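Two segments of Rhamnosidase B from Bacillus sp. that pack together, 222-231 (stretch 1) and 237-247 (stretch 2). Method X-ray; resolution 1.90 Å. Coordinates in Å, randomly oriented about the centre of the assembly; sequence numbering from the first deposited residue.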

ATOM      1  N   ALA A 222       6.942  17.315 -12.420  1.00 20.14           N
ATOM      2  CA  ALA A 222       6.241  16.772 -11.270  1.00 22.84           C
ATOM      3  C   ALA A 222       6.428  17.793 -10.152  1.00 23.82           C
ATOM      4  O   ALA A 222       7.561  18.151  -9.804  1.00 25.01           O
ATOM      5  N   LEU A 223       5.315  18.269  -9.602  1.00 23.46           N
ATOM      6  CA  LEU A 223       5.346  19.272  -8.545  1.00 23.96           C
ATOM      7  C   LEU A 223       4.728  18.786  -7.246  1.00 23.38           C
ATOM      8  O   LEU A 223       3.669  18.165  -7.253  1.00 23.14           O
ATOM      9  N   ASP A 224       5.389  19.070  -6.129  1.00 23.15           N
ATOM     10  CA  ASP A 224       4.847  18.697  -4.832  1.00 24.22           C
ATOM     11  C   ASP A 224       4.172  19.962  -4.305  1.00 24.51           C
ATOM     12  O   ASP A 224       4.749  20.723  -3.523  1.00 24.69           O
ATOM     13  N   LEU A 225       2.951  20.187  -4.773  1.00 23.62           N
ATOM     14  CA  LEU A 225       2.174  21.357  -4.387  1.00 23.95           C
ATOM     15  C   LEU A 225       1.816  21.369  -2.907  1.00 24.39           C
ATOM     16  O   LEU A 225       1.690  22.434  -2.307  1.00 23.34           O
ATOM     17  N   ARG A 226       1.654  20.188  -2.319  1.00 23.49           N
ATOM     18  CA  ARG A 226       1.313  20.083  -0.903  1.00 23.65           C
ATOM     19  C   ARG A 226       2.392  20.731  -0.034  1.00 24.59           C
ATOM     20  O   ARG A 226       2.099  21.591   0.797  1.00 24.71           O
ATOM     21  N   ASN A 227       3.643  20.320  -0.230  1.00 23.59           N
ATOM     22  CA  ASN A 227       4.739  20.868   0.557  1.00 24.53           C
ATOM     23  C   ASN A 227       5.112  22.294   0.128  1.00 24.65           C
ATOM     24  O   ASN A 227       5.686  23.051   0.912  1.00 25.87           O
ATOM     25  N   GLN A 228       4.778  22.663  -1.105  1.00 24.97           N
ATOM     26  CA  GLN A 228       5.078  24.004  -1.602  1.00 26.38           C
ATOM     27  C   GLN A 228       4.097  25.044  -1.051  1.00 28.43           C
ATOM     28  O   GLN A 228       4.505  26.140  -0.656  1.00 28.17           O
ATOM     29  N   MET A 229       2.813  24.692  -1.020  1.00 27.47           N
ATOM     30  CA  MET A 229       1.773  25.594  -0.531  1.00 26.52           C
ATOM     31  C   MET A 229       1.610  25.600   0.991  1.00 27.09           C
ATOM     32  O   MET A 229       1.170  26.595   1.565  1.00 25.25           O
ATOM     33  N   VAL A 230       1.953  24.490   1.639  1.00 26.14           N
ATOM     34  CA  VAL A 230       1.860  24.385   3.093  1.00 26.91           C
ATOM     35  C   VAL A 230       3.132  23.700   3.580  1.00 28.01           C
ATOM     36  O   VAL A 230       3.135  22.506   3.874  1.00 27.40           O
ATOM     37  N   PRO A 231       4.235  24.456   3.667  1.00 28.95           N
ATOM     38  CA  PRO A 231       5.547  23.969   4.106  1.00 29.25           C
ATOM     39  C   PRO A 231       5.577  23.080   5.346  1.00 29.44           C
ATOM     40  O   PRO A 231       6.359  22.132   5.416  1.00 29.32           O
ATOM     41  N   ALA A 237       1.079  13.445   7.844  1.00 23.47           N
ATOM     42  CA  ALA A 237       0.488  12.865   6.647  1.00 23.69           C
ATOM     43  C   ALA A 237      -1.022  13.038   6.624  1.00 25.25           C
ATOM     44  O   ALA A 237      -1.740  12.210   6.064  1.00 24.77           O
ATOM     45  N   ASN A 238      -1.506  14.103   7.257  1.00 23.76           N
ATOM     46  CA  ASN A 238      -2.932  14.387   7.263  1.00 23.30           C
ATOM     47  C   ASN A 238      -3.229  15.204   6.020  1.00 22.72           C
ATOM     48  O   ASN A 238      -2.353  15.886   5.493  1.00 24.15           O
ATOM     49  N   PRO A 239      -4.464  15.127   5.520  1.00 21.74           N
ATOM     50  CA  PRO A 239      -4.807  15.903   4.332  1.00 22.03           C
ATOM     51  C   PRO A 239      -4.771  17.392   4.673  1.00 22.92           C
ATOM     52  O   PRO A 239      -5.113  17.781   5.787  1.00 23.11           O
ATOM     53  N   VAL A 240      -4.332  18.215   3.730  1.00 22.69           N
ATOM     54  CA  VAL A 240      -4.335  19.658   3.944  1.00 23.41           C
ATOM     55  C   VAL A 240      -5.020  20.245   2.726  1.00 23.62           C
ATOM     56  O   VAL A 240      -5.096  19.602   1.680  1.00 25.50           O
ATOM     57  N   SER A 241      -5.549  21.451   2.866  1.00 23.35           N
ATOM     58  CA  SER A 241      -6.184  22.113   1.740  1.00 22.66           C
ATOM     59  C   SER A 241      -5.496  23.457   1.585  1.00 23.32           C
ATOM     60  O   SER A 241      -5.074  24.063   2.572  1.00 24.46           O
ATOM     61  N   TYR A 242      -5.342  23.901   0.348  1.00 23.01           N
ATOM     62  CA  TYR A 242      -4.719  25.187   0.091  1.00 24.20           C
ATOM     63  C   TYR A 242      -5.452  25.902  -1.019  1.00 23.56           C
ATOM     64  O   TYR A 242      -6.106  25.281  -1.857  1.00 23.14           O
ATOM     65  N   CYS A 243      -5.343  27.225  -1.008  1.00 24.91           N
ATOM     66  CA  CYS A 243      -5.990  28.067  -1.995  1.00 23.63           C
ATOM     67  C   CYS A 243      -4.906  28.863  -2.713  1.00 24.23           C
ATOM     68  O   CYS A 243      -4.094  29.526  -2.074  1.00 25.24           O
ATOM     69  N   GLY A 244      -4.888  28.791  -4.037  1.00 24.71           N
ATOM     70  CA  GLY A 244      -3.881  29.516  -4.786  1.00 25.19           C
ATOM     71  C   GLY A 244      -3.750  29.040  -6.217  1.00 25.71           C
ATOM     72  O   GLY A 244      -4.573  28.259  -6.702  1.00 26.32           O
ATOM     73  N   TYR A 245      -2.709  29.512  -6.895  1.00 24.83           N
ATOM     74  CA  TYR A 245      -2.475  29.140  -8.287  1.00 25.25           C
ATOM     75  C   TYR A 245      -1.022  28.788  -8.553  1.00 24.44           C
ATOM     76  O   TYR A 245      -0.141  29.026  -7.729  1.00 25.62           O
ATOM     77  N   VAL A 246      -0.794  28.211  -9.724  1.00 25.75           N
ATOM     78  CA  VAL A 246       0.549  27.914 -10.187  1.00 26.04           C
ATOM     79  C   VAL A 246       0.643  28.895 -11.343  1.00 25.57           C
ATOM     80  O   VAL A 246      -0.299  29.014 -12.126  1.00 23.33           O
ATOM     81  N   ALA A 247       1.761  29.602 -11.457  1.00 26.07           N
ATOM     82  CA  ALA A 247       1.892  30.570 -12.536  1.00 26.04           C
ATOM     83  C   ALA A 247       3.243  30.518 -13.230  1.00 25.95           C
ATOM     84  O   ALA A 247       4.275  30.285 -12.599  1.00 25.90           O
TER

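A short helix, 225-229, lies across the strand that includes residues 240-242, their axes 9.1 Å apart at closest approach and inclined at 68°. The two stretches bury 559 Å² between them, and most of the joint is apolar.

An aromatic contact occupies its middle. Tyr-242 points toward the helix with chi1 at 45° (p), which lays its broad ring along the helical backbone. Met-229, also pointing toward its partner and m at all three chi angles, covers one face of that ring: its CB comes within 3.6 Å of Tyr-242 CG, and its CG stands 4.0 Å from the ring centroid, 17° off the normal, a CH-pi contact. The unbranched, flexible methionine chain suits this place because it can follow the ring and still carry its terminal methyl onward, where Met-229 CE lies 4.0 Å from Gly-244 CA. A beta carbon on Gly-244 would fall 2.6 Å from Met-229 CE, a clash, and the backbone angles there independently call for glycine. Earlier in the helix, Arg-226 CA approaches Tyr-242 CE1 at 3.8 Å, while Leu-225 CB lies 3.9 Å from Tyr-242 CZ. The hydroxyl at the end of the ring is hydrogen-bonded elsewhere in the structure, so its burial leaves it satisfied.

Aliphatic contacts extend the packing in both directions along the helix. Toward its start, Leu-225 (m, t) points in and places CD2 3.8 Å from CG2 of Val-246 (t); Leu-223, its chi1 between wells at -18°, adds a looser contact, CD1 to Val-246 CG2 at 4.4 Å. Just beyond the helix, Val-230 (t) sets its CG2 4.2 Å from Tyr-242 CB and 4.3 Å from CG2 of Val-240 (m). The compact, branched valines fill these spaces without a long chain to accommodate.

The polar link is made by Arg-226. Its CA-to-CB bond points sideways, but three t angles extend the chain so that its end reaches stretch 2. There NH1 and NH2 both donate to Asn-238 O, each at 2.8 Å, so one carbonyl at the guanidinium edge receives a forked pair of hydrogen bonds. Arginine suits this buried site: its length spans the gap, Arg-226 CG passes 4.0 Å from Val-240 CG2, and the guanidinium, buried with its charge, also has NH1 bonded to a residue adjoining one of the stretches and NH2 bonded elsewhere in the structure. Val-240 CG2 also lies 3.6 Å from Arg-226 NH2.

Within stretch 1, Asp-224 (t) caps the helix: its OD2 accepts from Asn-227 N at 3.2 Å, occupying an amide that lacks a helical carbonyl partner.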

ATOM      1  CB  ALA A 222       6.837  15.416 -10.876  1.00 18.73           C
ATOM      2  CB  LEU A 223       4.584  20.529  -8.981  1.00 23.98           C
ATOM      3  CG  LEU A 223       4.271  20.794 -10.457  1.00 26.56           C
ATOM      4  CD1 LEU A 223       3.474  22.092 -10.561  1.00 24.55           C
ATOM      5  CD2 LEU A 223       5.542  20.882 -11.272  1.00 25.45           C
ATOM      6  CB  ASP A 224       5.957  18.241  -3.889  1.00 24.44           C
ATOM      7  CG  ASP A 224       5.416  17.634  -2.609  1.00 24.47           C
ATOM      8  OD1 ASP A 224       6.155  16.869  -1.955  1.00 26.18           O
ATOM      9  OD2 ASP A 224       4.255  17.926  -2.254  1.00 23.53           O
ATOM     10  CB  LEU A 225       0.905  21.436  -5.239  1.00 23.45           C
ATOM     11  CG  LEU A 225       1.129  21.674  -6.734  1.00 24.45           C
ATOM     12  CD1 LEU A 225      -0.201  21.632  -7.477  1.00 23.10           C
ATOM     13  CD2 LEU A 225       1.817  23.017  -6.939  1.00 27.14           C
ATOM     14  CB  ARG A 226       1.143  18.608  -0.510  1.00 22.94           C
ATOM     15  CG  ARG A 226       0.957  18.349   0.988  1.00 23.25           C
ATOM     16  CD  ARG A 226       1.036  16.851   1.269  1.00 22.69           C
ATOM     17  NE  ARG A 226       1.154  16.526   2.689  1.00 21.55           N
ATOM     18  CZ  ARG A 226       0.133  16.456   3.538  1.00 21.13           C
ATOM     19  NH1 ARG A 226       0.350  16.152   4.813  1.00 21.29           N
ATOM     20  NH2 ARG A 226      -1.102  16.682   3.117  1.00 21.16           N
ATOM     21  CB  ASN A 227       5.969  19.948   0.480  1.00 24.27           C
ATOM     22  CG  ASN A 227       5.750  18.600   1.170  1.00 25.74           C
ATOM     23  OD1 ASN A 227       4.768  18.400   1.893  1.00 25.49           O
ATOM     24  ND2 ASN A 227       6.679  17.674   0.958  1.00 22.85           N
ATOM     25  CB  GLN A 228       5.045  24.023  -3.136  1.00 25.34           C
ATOM     26  CG  GLN A 228       4.918  25.419  -3.767  1.00 27.53           C
ATOM     27  CD  GLN A 228       6.141  26.304  -3.555  1.00 27.84           C
ATOM     28  OE1 GLN A 228       6.119  27.499  -3.871  1.00 28.68           O
ATOM     29  NE2 GLN A 228       7.212  25.723  -3.026  1.00 25.92           N
ATOM     30  CB  MET A 229       0.430  25.253  -1.187  1.00 26.19           C
ATOM     31  CG  MET A 229       0.430  25.362  -2.702  1.00 27.26           C
ATOM     32  SD  MET A 229       0.911  27.001  -3.306  1.00 29.13           S
ATOM     33  CE  MET A 229      -0.628  27.902  -3.137  1.00 26.01           C
ATOM     34  CB  VAL A 230       0.636  23.546   3.529  1.00 26.88           C
ATOM     35  CG1 VAL A 230       0.512  23.556   5.048  1.00 28.18           C
ATOM     36  CG2 VAL A 230      -0.628  24.093   2.894  1.00 26.09           C
ATOM     37  CB  PRO A 231       6.337  25.260   4.298  1.00 28.94           C
ATOM     38  CG  PRO A 231       5.791  26.125   3.218  1.00 29.82           C
ATOM     39  CD  PRO A 231       4.301  25.897   3.360  1.00 28.85           C
ATOM     40  CB  ALA A 237       0.850  11.385   6.546  1.00 23.96           C
ATOM     41  CB  ASN A 238      -3.332  15.214   8.488  1.00 22.97           C
ATOM     42  CG  ASN A 238      -3.102  14.485   9.788  1.00 24.59           C
ATOM     43  OD1 ASN A 238      -3.523  13.338   9.955  1.00 24.56           O
ATOM     44  ND2 ASN A 238      -2.444  15.153  10.730  1.00 24.83           N
ATOM     45  CB  PRO A 239      -6.233  15.454   4.021  1.00 21.77           C
ATOM     46  CG  PRO A 239      -6.288  14.064   4.563  1.00 19.56           C
ATOM     47  CD  PRO A 239      -5.538  14.179   5.864  1.00 22.51           C
ATOM     48  CB  VAL A 240      -2.909  20.272   4.044  1.00 22.70           C
ATOM     49  CG1 VAL A 240      -2.136  19.626   5.172  1.00 24.50           C
ATOM     50  CG2 VAL A 240      -2.172  20.125   2.722  1.00 22.63           C
ATOM     51  CB  SER A 241      -7.677  22.313   1.993  1.00 24.60           C
ATOM     52  OG  SER A 241      -8.360  21.071   2.020  1.00 26.22           O
ATOM     53  CB  TYR A 242      -3.230  25.036  -0.269  1.00 23.95           C
ATOM     54  CG  TYR A 242      -2.907  23.933  -1.252  1.00 24.30           C
ATOM     55  CD1 TYR A 242      -2.347  22.729  -0.817  1.00 25.67           C
ATOM     56  CD2 TYR A 242      -3.165  24.087  -2.615  1.00 24.62           C
ATOM     57  CE1 TYR A 242      -2.053  21.700  -1.718  1.00 22.73           C
ATOM     58  CE2 TYR A 242      -2.876  23.065  -3.521  1.00 24.53           C
ATOM     59  CZ  TYR A 242      -2.322  21.875  -3.062  1.00 23.90           C
ATOM     60  OH  TYR A 242      -2.047  20.860  -3.954  1.00 25.09           O
ATOM     61  CB  CYS A 243      -6.959  29.021  -1.295  1.00 26.44           C
ATOM     62  SG  CYS A 243      -7.810  30.159  -2.395  1.00 28.54           S
ATOM     63  CB  TYR A 245      -2.799  30.298  -9.239  1.00 25.99           C
ATOM     64  CG  TYR A 245      -4.153  30.939  -9.094  1.00 24.83           C
ATOM     65  CD1 TYR A 245      -4.403  31.872  -8.089  1.00 25.64           C
ATOM     66  CD2 TYR A 245      -5.178  30.634  -9.985  1.00 25.54           C
ATOM     67  CE1 TYR A 245      -5.649  32.491  -7.980  1.00 25.46           C
ATOM     68  CE2 TYR A 245      -6.423  31.243  -9.886  1.00 26.16           C
ATOM     69  CZ  TYR A 245      -6.651  32.168  -8.883  1.00 25.68           C
ATOM     70  OH  TYR A 245      -7.888  32.757  -8.786  1.00 25.42           O
ATOM     71  CB  VAL A 246       0.695  26.484 -10.742  1.00 27.75           C
ATOM     72  CG1 VAL A 246       1.955  26.396 -11.606  1.00 28.19           C
ATOM     73  CG2 VAL A 246       0.791  25.493  -9.595  1.00 27.05           C
ATOM     74  CB  ALA A 247       1.638  31.975 -12.004  1.00 26.08           C
TER